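Local coordinates for coenzyme F420-dependent N(5),N(10)-methenyltetrahydromethanopterin reductase-related protein (Desulfurobacterium thermolithotrophum DSM 11699, PDB 6HUZ), which uses tetrahydrofolate derivatives as substrates, as a bacterial paralog of [Fe]-hydrogenase (HmdII) that takes up the iron-guanylylpyridinol cofactor, at the interface of chains A and B. Numbering follows the deposited sequence. Chains: chain A/B, Coenzyme F420-dependent N(5),N(10)-methenyltetrahydromethanopterin reductase-related protein.

Contact 1: the interface of chains A and B. Residues chain A 148, 202-204, 207-208, 211; chain B 267, 269-271, 274.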
# COMPACT_ATOMS: atom_id res chain seq x y z
N ALA A 148 0.03 -6.22 -20.64
CA ALA A 148 -0.18 -5.03 -19.78
C ALA A 148 -0.83 -3.98 -20.68
O ALA A 148 -0.43 -2.82 -20.75
CB ALA A 148 1.17 -4.52 -19.25
N VAL A 202 2.15 -4.88 -11.63
CA VAL A 202 2.56 -3.88 -12.64
C VAL A 202 1.72 -3.99 -13.92
O VAL A 202 1.35 -2.95 -14.47
CB VAL A 202 4.09 -3.97 -12.94
CG1 VAL A 202 4.47 -3.07 -14.13
CG2 VAL A 202 4.92 -3.59 -11.69
N GLY A 203 1.47 -5.20 -14.41
CA GLY A 203 0.73 -5.44 -15.66
C GLY A 203 -0.79 -5.47 -15.66
O GLY A 203 -1.44 -5.01 -16.62
N ASP A 204 -1.38 -6.07 -14.63
CA ASP A 204 -2.84 -6.19 -14.48
C ASP A 204 -3.54 -4.84 -14.32
O ASP A 204 -2.90 -3.80 -14.21
CB ASP A 204 -3.19 -6.98 -13.20
CG ASP A 204 -2.70 -8.40 -13.17
OD1 ASP A 204 -2.16 -8.87 -14.23
OD2 ASP A 204 -2.83 -9.04 -12.12
N ILE A 207 -2.68 -1.78 -11.97
CA ILE A 207 -1.63 -0.80 -12.22
C ILE A 207 -2.16 0.58 -11.81
O ILE A 207 -1.39 1.44 -11.47
CB ILE A 207 -1.15 -0.82 -13.68
CG1 ILE A 207 -0.03 0.23 -13.95
CG2 ILE A 207 -2.31 -0.63 -14.72
CD1 ILE A 207 1.26 0.13 -13.09
N VAL A 208 -3.48 0.81 -11.87
CA VAL A 208 -4.03 2.10 -11.48
C VAL A 208 -3.66 2.37 -10.01
O VAL A 208 -3.17 3.43 -9.71
CB VAL A 208 -5.56 2.17 -11.66
CG1 VAL A 208 -6.13 3.42 -11.00
CG2 VAL A 208 -5.91 2.15 -13.14
N ALA A 211 0.42 2.44 -9.65
CA ALA A 211 1.02 3.70 -10.10
C ALA A 211 0.59 4.91 -9.26
O ALA A 211 1.41 5.74 -9.00
CB ALA A 211 0.71 3.92 -11.58
N MET B 267 5.67 0.58 -15.56
CA MET B 267 4.46 1.05 -14.94
C MET B 267 3.81 2.09 -15.83
O MET B 267 2.62 2.03 -16.07
CB MET B 267 4.78 1.67 -13.59
CG MET B 267 5.16 0.64 -12.56
SD MET B 267 5.11 1.35 -10.89
CE MET B 267 6.50 2.44 -10.96
N ALA B 269 3.96 2.51 -19.09
CA ALA B 269 3.45 1.87 -20.30
C ALA B 269 2.16 1.14 -19.98
O ALA B 269 1.14 1.38 -20.62
CB ALA B 269 4.48 0.91 -20.84
N SER B 270 2.20 0.26 -18.97
CA SER B 270 1.03 -0.52 -18.54
C SER B 270 -0.17 0.40 -18.19
O SER B 270 -1.31 0.10 -18.57
CB SER B 270 1.39 -1.35 -17.30
OG SER B 270 0.24 -1.98 -16.76
N LEU B 271 0.09 1.49 -17.47
CA LEU B 271 -0.94 2.44 -17.02
C LEU B 271 -1.71 3.08 -18.17
O LEU B 271 -2.89 3.42 -18.01
CB LEU B 271 -0.34 3.55 -16.11
CG LEU B 271 -1.34 4.52 -15.46
CD1 LEU B 271 -2.24 3.80 -14.45
CD2 LEU B 271 -0.58 5.72 -14.75
N MET B 274 -5.14 1.68 -18.84
CA MET B 274 -6.17 1.76 -17.81
C MET B 274 -6.72 3.19 -17.74
O MET B 274 -7.51 3.50 -16.83
CB MET B 274 -5.62 1.23 -16.48
CG MET B 274 -5.65 -0.29 -16.38
SD MET B 274 -7.35 -1.03 -16.44
CE MET B 274 -8.13 -0.22 -14.96
O HOH W 1 -0.62 -0.36 -21.84
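A:Ile207, A:Val208 and A:Ala211 on one side and B:Met267, B:Ser270, B:Leu271 and B:Met274 on the other form a mainly apolar helix-to-helix patch of the two-fold homodimer, the assembly usual for [Fe]-hydrogenases, which brings one subunit up to the substrate-binding elements of the other. A:Ile207 sits in the middle. CG1 anti to the backbone N (chi1 180°), with the turn at chi2, puts CD1 alongside the backbone of B:Met267, 3.8 Å from CA, while the CG2 branch meets CG of B:Met274 at 3.7 Å. The side chains of A:Ile207 and B:Met274 run past each other in opposite directions. The folded B:Met274 chain crosses A:Val208 at about a right angle, and its CB presses tightly on CG2 of A:Val208 at 3.5 Å. B:Leu271 lies over one face of the same helix, CD1 towards CA of A:Val208 and CD2 at 3.9 Å from CB of A:Ala211. Among this packing, the B:Ser270 hydroxyl OG donates to the A:Val202 carbonyl O at 2.7 Å, in the carbonyl plane on a lone pair. A water links A:Ala148 O (2.7 Å) to B:Ala269 O (2.8 Å). Helix 264-271 of chain B thus lies at the junction of helices 196-203 and 207-228 of chain A, beside the loop of A:Ala148; A:Ala148, A:Gly203, A:Asp204 and A:Ile207 also line the methenyltetrahydrofolate pocket.

Contact 2: the interface of chains A and B. Residues chain A 240, 243-244, 318-320; chain B 243-244, 247, 251, 320.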
# COMPACT_ATOMS: atom_id res chain seq x y z
N ALA A 240 5.93 2.88 3.96
CA ALA A 240 5.69 1.46 4.21
C ALA A 240 4.49 1.23 5.09
O ALA A 240 3.66 0.39 4.77
CB ALA A 240 6.93 0.82 4.85
N LEU A 243 0.91 2.16 3.36
CA LEU A 243 0.49 1.17 2.37
C LEU A 243 0.22 -0.21 2.97
O LEU A 243 -0.75 -0.84 2.54
CB LEU A 243 1.48 1.12 1.21
CG LEU A 243 1.74 2.49 0.55
CD1 LEU A 243 2.71 2.37 -0.59
CD2 LEU A 243 0.42 3.21 0.15
N GLN A 244 1.01 -0.65 3.96
CA GLN A 244 0.77 -1.95 4.62
C GLN A 244 -0.60 -1.87 5.30
O GLN A 244 -1.38 -2.80 5.22
CB GLN A 244 1.83 -2.20 5.70
CG GLN A 244 1.76 -3.54 6.41
CD GLN A 244 1.83 -4.72 5.47
OE1 GLN A 244 2.90 -5.18 5.06
NE2 GLN A 244 0.67 -5.24 5.10
N ALA A 318 1.66 -4.73 10.54
CA ALA A 318 2.74 -5.70 10.61
C ALA A 318 3.44 -5.83 9.22
O ALA A 318 2.79 -6.14 8.22
CB ALA A 318 2.21 -7.05 11.08
N PRO A 319 4.76 -5.54 9.15
CA PRO A 319 5.46 -5.60 7.86
C PRO A 319 5.63 -7.01 7.30
O PRO A 319 6.41 -7.81 7.82
CB PRO A 319 6.82 -4.92 8.16
CG PRO A 319 6.68 -4.31 9.49
CD PRO A 319 5.68 -5.13 10.23
N SER A 320 4.92 -7.30 6.22
CA SER A 320 5.00 -8.62 5.57
C SER A 320 6.40 -9.19 5.44
O SER A 320 6.63 -10.31 5.89
CB SER A 320 4.33 -8.61 4.20
OG SER A 320 2.93 -8.72 4.35
N LEU B 243 -0.79 -2.58 -3.08
CA LEU B 243 -0.28 -1.88 -1.90
C LEU B 243 0.63 -2.73 -1.03
O LEU B 243 1.62 -2.19 -0.54
CB LEU B 243 -1.44 -1.26 -1.12
CG LEU B 243 -2.36 -0.35 -1.97
CD1 LEU B 243 -3.47 0.24 -1.13
CD2 LEU B 243 -1.55 0.73 -2.75
N GLN B 244 0.34 -4.03 -0.87
CA GLN B 244 1.21 -4.92 -0.08
C GLN B 244 2.57 -4.97 -0.79
O GLN B 244 3.60 -4.90 -0.14
CB GLN B 244 0.63 -6.34 -0.06
CG GLN B 244 1.38 -7.36 0.79
CD GLN B 244 1.53 -6.94 2.23
OE1 GLN B 244 0.64 -7.14 3.07
NE2 GLN B 244 2.66 -6.35 2.55
N SER B 247 4.53 -1.66 -0.30
CA SER B 247 4.94 -1.59 1.12
C SER B 247 6.12 -2.57 1.40
O SER B 247 7.10 -2.18 2.03
CB SER B 247 3.76 -1.99 2.03
OG SER B 247 4.15 -1.75 3.38
N THR B 251 9.88 -1.51 2.62
CA THR B 251 10.39 -2.05 3.89
C THR B 251 11.66 -2.84 3.76
O THR B 251 12.60 -2.69 4.55
CB THR B 251 9.34 -2.97 4.54
OG1 THR B 251 8.22 -2.18 4.89
CG2 THR B 251 9.85 -3.72 5.80
N SER B 320 -0.06 -9.58 4.93
CA SER B 320 0.21 -9.47 6.37
C SER B 320 -0.86 -10.07 7.28
O SER B 320 -0.52 -10.90 8.11
CB SER B 320 0.46 -8.02 6.77
OG SER B 320 1.79 -7.66 6.46
O HOH W 2 5.72 -3.69 4.90
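A:Gln244 and B:Gln244 meet amide to amide where the long helices 232-262 of the two subunits pack across the dimer two-fold, a polar, symmetric helix-helix interface that ties together the helical halves of this Hmd-family homodimer. Each amide nitrogen NE2 donates to the other glutamine's OE1 at 2.8 Å, nearly straight (167° at H), although the two amide planes are turned 43° apart. The chain of A:Gln244, with CG anti to the backbone N (chi1 -176°) and a bend at chi2, carries the amide into this pair. Its OE1 also takes the backbone N-H of A:Ser320 at 3.1 Å, from the face opposite to B:Gln244 NE2, a grip by two donors that probably fixes the amide flip. The two Ser320 hydroxyls hydrogen-bond tip to tip, OG to OG 2.6 Å, in a direction that the structure does not decide; B:Ser320 OG also lies 2.5 Å from A:Ala318 O, to which it can donate, so the hydroxyl hydrogens are probably shared among alternative partners. A leucine in place of A:Gln244 would probably leave B:Gln244 NE2 without its cross-chain acceptor, B:Gln244 OE1 without its cross-chain donor and the A:Ser320 N-H without its acceptor. Farther along the helix, B:Ser247 OG donates to A:Ala240 O at 2.6 Å, somewhat tilted from the carbonyl plane. B:Thr251 OG1 donates to B:Ser247 O, and a water joins this hydroxyl and B:Ser247 OG to A:Gln244 OE1. B:Thr251 CG2 touches A:Pro319 CB at 4.0 Å.

Contact 1 and contact 2 lie about 20 Å apart, measured between the centres of their C-alpha atoms, and have no residue in common. They are joined through the chain: helix 232-262, which builds contact 2, follows helix 207-228 of contact 1 and runs almost directly into helix 264-271. Contact 2 straddles the two-fold axis, where like residues meet, and extends off it to unlike pairs, whereas contact 1 lies wholly off it and has a twin with the chains exchanged. Together they would probably hold the dimer core in register and couple it to the substrate-binding region of each subunit.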